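Local coordinates for tyrosine specific protein phosphatase, putative (Trypanosoma brucei, PDB 3M4U) that probably removes phosphate from phosphotyrosine in proteins, as other members of the protein tyrosine phosphatase family do, and dephosphorylates the nucleolar protein NOPP44/46, at residues F209-L212 with L213-I216; D256-V259 with Y260-A264. All coordinates share one frame; numbering follows the deposited sequence.

Both contacts lie within the protein tyrosine phosphatase domain, and interaction 1 closes before interaction 2 opens along the chain. Interaction 1 covers about two turns and takes up most of helix 206-217; interaction 2 covers the N-cap and first turns of helix 258-269. Their centres are 20 Å apart and their nearest atoms about 10 Å, so they do not touch. Helices 234-250 and 277-290 connect them: each receives side chains from both contacts. Interaction 1 also packs on strand 172-180 of the large mixed sheet, and interaction 2 on helix 14-31 near the amino terminus.

Interaction 1 (F209-L212 with L213-I216); sequences FDEL and LSVI
Leu213 sets its CD1 methyl over one face of the Phe209 ring, a CH-pi contact 4.2 Å from the ring centroid and 27° off the normal. With CG of Phe209 anti to its backbone N (chi1 -163°), the ring stands out from the helix flank. Beneath the side chains, the carbonyls of Phe209, Asp210, Glu211 and Leu212 accept the amides of Leu213, Ser214, Val215 and Ile216 in turn, Val215 N lying 2.8 Å from Glu211 O. On the more open side, Glu211 and Ser214 share a water, which donates to Glu211 OE1 at 2.9 Å and lies 3.0 Å from Ser214 OG. Glu211 OE2 forms a salt bridge with Arg174 of strand 172-180, so both carboxylate oxygens have partners. A kink in the Glu211 chain brings OE2 4.0 Å from Val215 CG2. The Phe209 ring also meets Trp197 roughly perpendicular and touches helices 234-250 and 277-290. The bonding is alpha-helical, and buried Phe209, Leu212, Leu213 and Ile216 against partly exposed Asp210, Glu211 and Ser214 mark an amphipathic helix, here packed between strand 172-180 and helices 234-250 and 277-290.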
ATOM      1  N   PHE A 209      13.141   2.486   1.823  1.00 33.57           N
ATOM      2  CA  PHE A 209      11.929   2.794   2.568  1.00 32.66           C
ATOM      3  C   PHE A 209      11.742   4.298   2.670  1.00 35.75           C
ATOM      4  O   PHE A 209      10.637   4.816   2.478  1.00 35.83           O
ATOM      5  CB  PHE A 209      11.979   2.165   3.958  1.00 35.41           C
ATOM      6  CG  PHE A 209      10.639   2.092   4.635  1.00 39.35           C
ATOM      7  CD1 PHE A 209       9.548   1.511   3.988  1.00 34.49           C
ATOM      8  CD2 PHE A 209      10.465   2.595   5.924  1.00 37.32           C
ATOM      9  CE1 PHE A 209       8.298   1.440   4.612  1.00 33.45           C
ATOM     10  CE2 PHE A 209       9.218   2.526   6.553  1.00 36.08           C
ATOM     11  CZ  PHE A 209       8.131   1.945   5.888  1.00 32.99           C
ATOM     12  N   ASP A 210      12.838   4.990   2.966  1.00 36.04           N
ATOM     13  CA  ASP A 210      12.834   6.439   3.103  1.00 36.81           C
ATOM     14  C   ASP A 210      12.552   7.141   1.784  1.00 34.49           C
ATOM     15  O   ASP A 210      11.856   8.147   1.753  1.00 35.61           O
ATOM     16  CB  ASP A 210      14.170   6.928   3.659  1.00 36.87           C
ATOM     17  CG  ASP A 210      14.336   6.620   5.129  1.00 45.62           C
ATOM     18  OD1 ASP A 210      13.347   6.175   5.766  1.00 46.50           O
ATOM     19  OD2 ASP A 210      15.461   6.831   5.648  1.00 45.99           O
ATOM     20  N   GLU A 211      13.108   6.634   0.696  1.00 32.79           N
ATOM     21  CA  GLU A 211      12.801   7.214  -0.594  1.00 33.85           C
ATOM     22  C   GLU A 211      11.293   7.119  -0.850  1.00 35.59           C
ATOM     23  O   GLU A 211      10.661   8.094  -1.276  1.00 34.92           O
ATOM     24  CB  GLU A 211      13.611   6.546  -1.712  1.00 35.83           C
ATOM     25  CG  GLU A 211      13.281   7.064  -3.120  1.00 38.62           C
ATOM     26  CD  GLU A 211      13.638   8.530  -3.331  1.00 46.32           C
ATOM     27  OE1 GLU A 211      14.119   9.190  -2.376  1.00 49.56           O
ATOM     28  OE2 GLU A 211      13.438   9.026  -4.459  1.00 45.72           O
ATOM     29  N   LEU A 212      10.703   5.964  -0.546  1.00 29.69           N
ATOM     30  CA  LEU A 212       9.272   5.798  -0.781  1.00 32.65           C
ATOM     31  C   LEU A 212       8.481   6.833  -0.003  1.00 32.06           C
ATOM     32  O   LEU A 212       7.600   7.503  -0.551  1.00 32.31           O
ATOM     33  CB  LEU A 212       8.796   4.394  -0.408  1.00 31.08           C
ATOM     34  CG  LEU A 212       9.357   3.259  -1.262  1.00 35.04           C
ATOM     35  CD1 LEU A 212       8.954   1.903  -0.682  1.00 30.71           C
ATOM     36  CD2 LEU A 212       8.895   3.416  -2.725  1.00 31.60           C
ATOM     37  N   LEU A 213       8.793   6.953   1.280  1.00 31.72           N
ATOM     38  CA  LEU A 213       8.092   7.896   2.137  1.00 33.71           C
ATOM     39  C   LEU A 213       8.248   9.286   1.574  1.00 33.94           C
ATOM     40  O   LEU A 213       7.312  10.078   1.602  1.00 39.01           O
ATOM     41  CB  LEU A 213       8.643   7.824   3.555  1.00 29.32           C
ATOM     42  CG  LEU A 213       8.241   6.528   4.250  1.00 31.94           C
ATOM     43  CD1 LEU A 213       9.164   6.188   5.427  1.00 33.89           C
ATOM     44  CD2 LEU A 213       6.763   6.586   4.688  1.00 31.55           C
ATOM     45  N   SER A 214       9.431   9.570   1.037  1.00 33.98           N
ATOM     46  CA  SER A 214       9.732  10.888   0.486  1.00 38.08           C
ATOM     47  C   SER A 214       8.916  11.142  -0.785  1.00 39.07           C
ATOM     48  O   SER A 214       8.379  12.235  -1.003  1.00 37.56           O
ATOM     49  CB  SER A 214      11.245  11.027   0.221  1.00 39.71           C
ATOM     50  OG  SER A 214      11.512  12.065  -0.717  1.00 46.15           O
ATOM     51  N   VAL A 215       8.829  10.121  -1.627  1.00 36.02           N
ATOM     52  CA  VAL A 215       8.021  10.205  -2.828  1.00 32.33           C
ATOM     53  C   VAL A 215       6.548  10.443  -2.507  1.00 37.84           C
ATOM     54  O   VAL A 215       5.857  11.166  -3.224  1.00 39.02           O
ATOM     55  CB  VAL A 215       8.140   8.931  -3.651  1.00 36.17           C
ATOM     56  CG1 VAL A 215       6.968   8.823  -4.636  1.00 30.04           C
ATOM     57  CG2 VAL A 215       9.484   8.893  -4.354  1.00 31.59           C
ATOM     58  N   ILE A 216       6.053   9.849  -1.428  1.00 35.39           N
ATOM     59  CA  ILE A 216       4.662  10.112  -1.052  1.00 43.28           C
ATOM     60  C   ILE A 216       4.468  11.547  -0.540  1.00 42.91           C
ATOM     61  O   ILE A 216       3.551  12.245  -0.961  1.00 40.51           O
ATOM     62  CB  ILE A 216       4.130   9.095  -0.019  1.00 40.37           C
ATOM     63  CG1 ILE A 216       4.052   7.704  -0.645  1.00 38.18           C
ATOM     64  CG2 ILE A 216       2.757   9.515   0.483  1.00 38.47           C
ATOM     65  CD1 ILE A 216       3.694   6.624   0.338  1.00 37.71           C
TER
HETATM   66  O   HOH W   1      13.785  12.027  -2.666  1.00 48.56           O

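Interaction 2 (D256-V259 with Y260-A264); sequences DSTV and YSIVA
Ser261 bends its hydroxyl back along the helix to Ser257: OG, anti to its own carbonyl carbon (chi1 -64°), donates to Ser257 O at 3.1 Å. The same oxygen accepts Ser261 N at 3.0 Å, the two donors arriving from opposite faces of the carbonyl plane, so one residue grips this acceptor twice. Ser257 occupies the N-cap position of helix 258-269, yet its OG makes no capping bond and stays 4.0 Å from Ser261 OG. At this amino-terminal end of a helix in the phosphatase domain, first-turn amides have no preceding turn of carbonyls; a water serves Tyr260 N instead, at 3.0 Å, and donates to Asp256 O. Further round, Thr258 and Ile262 project in parallel from the same flank, with Thr258 CG2 3.7 Å from Ile262 CD1. Thr258 chi1 (-72°) turns that methyl along the helix and OG1 back to Thr255 N, its hydrogen-bond partner. Ile262 CG1 sits close to Thr258 O, which accepts Ile262 N at 3.0 Å, and the isoleucine also packs on Ala244 of helix 234-250. Val259 and Val263 both reach Tyr280 of helix 277-290. Tyr260, its ring swung out from the helix, lies against Glu24 and Leu28 of helix 14-31.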
ATOM      1  N   ASP A 256       2.846   8.865  23.118  1.00 47.11           N
ATOM      2  CA  ASP A 256       3.256   7.498  23.446  1.00 50.74           C
ATOM      3  C   ASP A 256       2.463   6.422  22.692  1.00 49.07           C
ATOM      4  O   ASP A 256       2.982   5.334  22.408  1.00 48.14           O
ATOM      5  CB  ASP A 256       3.152   7.240  24.955  1.00 47.51           C
ATOM      6  CG  ASP A 256       3.553   5.824  25.329  1.00 47.85           C
ATOM      7  OD1 ASP A 256       4.677   5.406  24.983  1.00 45.16           O
ATOM      8  OD2 ASP A 256       2.738   5.120  25.958  1.00 56.28           O
ATOM      9  N   SER A 257       1.202   6.712  22.389  1.00 42.92           N
ATOM     10  CA  SER A 257       0.359   5.742  21.702  1.00 49.46           C
ATOM     11  C   SER A 257       0.149   6.068  20.219  1.00 46.29           C
ATOM     12  O   SER A 257      -0.800   5.570  19.600  1.00 44.66           O
ATOM     13  CB  SER A 257      -0.999   5.624  22.409  1.00 52.02           C
ATOM     14  OG  SER A 257      -1.726   6.837  22.289  1.00 52.98           O
ATOM     15  N   THR A 258       1.025   6.901  19.653  1.00 47.01           N
ATOM     16  CA  THR A 258       0.850   7.377  18.277  1.00 42.44           C
ATOM     17  C   THR A 258       0.861   6.231  17.258  1.00 43.10           C
ATOM     18  O   THR A 258      -0.087   6.068  16.481  1.00 41.83           O
ATOM     19  CB  THR A 258       1.903   8.432  17.887  1.00 49.02           C
ATOM     20  OG1 THR A 258       1.613   9.664  18.564  1.00 48.86           O
ATOM     21  CG2 THR A 258       1.897   8.666  16.359  1.00 41.48           C
ATOM     22  N   VAL A 259       1.932   5.439  17.283  1.00 43.61           N
ATOM     23  CA  VAL A 259       2.062   4.268  16.427  1.00 41.83           C
ATOM     24  C   VAL A 259       0.896   3.306  16.627  1.00 40.57           C
ATOM     25  O   VAL A 259       0.268   2.856  15.670  1.00 36.61           O
ATOM     26  CB  VAL A 259       3.396   3.546  16.674  1.00 38.59           C
ATOM     27  CG1 VAL A 259       3.413   2.184  15.984  1.00 39.33           C
ATOM     28  CG2 VAL A 259       4.545   4.417  16.185  1.00 35.99           C
ATOM     29  N   TYR A 260       0.593   3.013  17.880  1.00 44.18           N
ATOM     30  CA  TYR A 260      -0.467   2.074  18.176  1.00 43.52           C
ATOM     31  C   TYR A 260      -1.802   2.470  17.544  1.00 45.45           C
ATOM     32  O   TYR A 260      -2.520   1.631  16.979  1.00 43.15           O
ATOM     33  CB  TYR A 260      -0.661   1.934  19.678  1.00 43.40           C
ATOM     34  CG  TYR A 260      -1.685   0.882  19.978  1.00 45.13           C
ATOM     35  CD1 TYR A 260      -1.302  -0.423  20.250  1.00 41.63           C
ATOM     36  CD2 TYR A 260      -3.043   1.178  19.920  1.00 47.37           C
ATOM     37  CE1 TYR A 260      -2.237  -1.396  20.502  1.00 46.04           C
ATOM     38  CE2 TYR A 260      -3.990   0.211  20.164  1.00 48.43           C
ATOM     39  CZ  TYR A 260      -3.583  -1.077  20.456  1.00 46.34           C
ATOM     40  OH  TYR A 260      -4.528  -2.045  20.694  1.00 51.20           O
ATOM     41  N   SER A 261      -2.152   3.744  17.674  1.00 44.59           N
ATOM     42  CA  SER A 261      -3.453   4.214  17.213  1.00 45.57           C
ATOM     43  C   SER A 261      -3.509   4.253  15.697  1.00 45.91           C
ATOM     44  O   SER A 261      -4.524   3.893  15.097  1.00 46.93           O
ATOM     45  CB  SER A 261      -3.751   5.599  17.776  1.00 47.16           C
ATOM     46  OG  SER A 261      -3.859   5.532  19.185  1.00 59.47           O
ATOM     47  N   ILE A 262      -2.411   4.703  15.091  1.00 42.10           N
ATOM     48  CA  ILE A 262      -2.318   4.766  13.649  1.00 41.29           C
ATOM     49  C   ILE A 262      -2.602   3.388  13.087  1.00 40.20           C
ATOM     50  O   ILE A 262      -3.369   3.242  12.131  1.00 36.98           O
ATOM     51  CB  ILE A 262      -0.941   5.230  13.196  1.00 38.39           C
ATOM     52  CG1 ILE A 262      -0.801   6.728  13.422  1.00 37.38           C
ATOM     53  CG2 ILE A 262      -0.729   4.902  11.722  1.00 34.91           C
ATOM     54  CD1 ILE A 262       0.602   7.234  13.207  1.00 38.30           C
ATOM     55  N   VAL A 263      -2.001   2.372  13.692  1.00 30.76           N
ATOM     56  CA  VAL A 263      -2.204   1.034  13.182  1.00 38.29           C
ATOM     57  C   VAL A 263      -3.633   0.552  13.468  1.00 42.58           C
ATOM     58  O   VAL A 263      -4.267  -0.069  12.608  1.00 44.18           O
ATOM     59  CB  VAL A 263      -1.162   0.045  13.712  1.00 37.19           C
ATOM     60  CG1 VAL A 263      -1.529  -1.364  13.297  1.00 38.23           C
ATOM     61  CG2 VAL A 263       0.211   0.390  13.183  1.00 33.84           C
ATOM     62  N   ALA A 264      -4.138   0.862  14.661  1.00 41.76           N
ATOM     63  CA  ALA A 264      -5.509   0.518  15.053  1.00 45.95           C
ATOM     64  C   ALA A 264      -6.531   1.129  14.098  1.00 39.57           C
ATOM     65  O   ALA A 264      -7.502   0.478  13.714  1.00 37.53           O
ATOM     66  CB  ALA A 264      -5.793   0.978  16.483  1.00 43.25           C
TER
HETATM   67  O   HOH W   2       2.766   3.773  19.783  1.00 40.34           O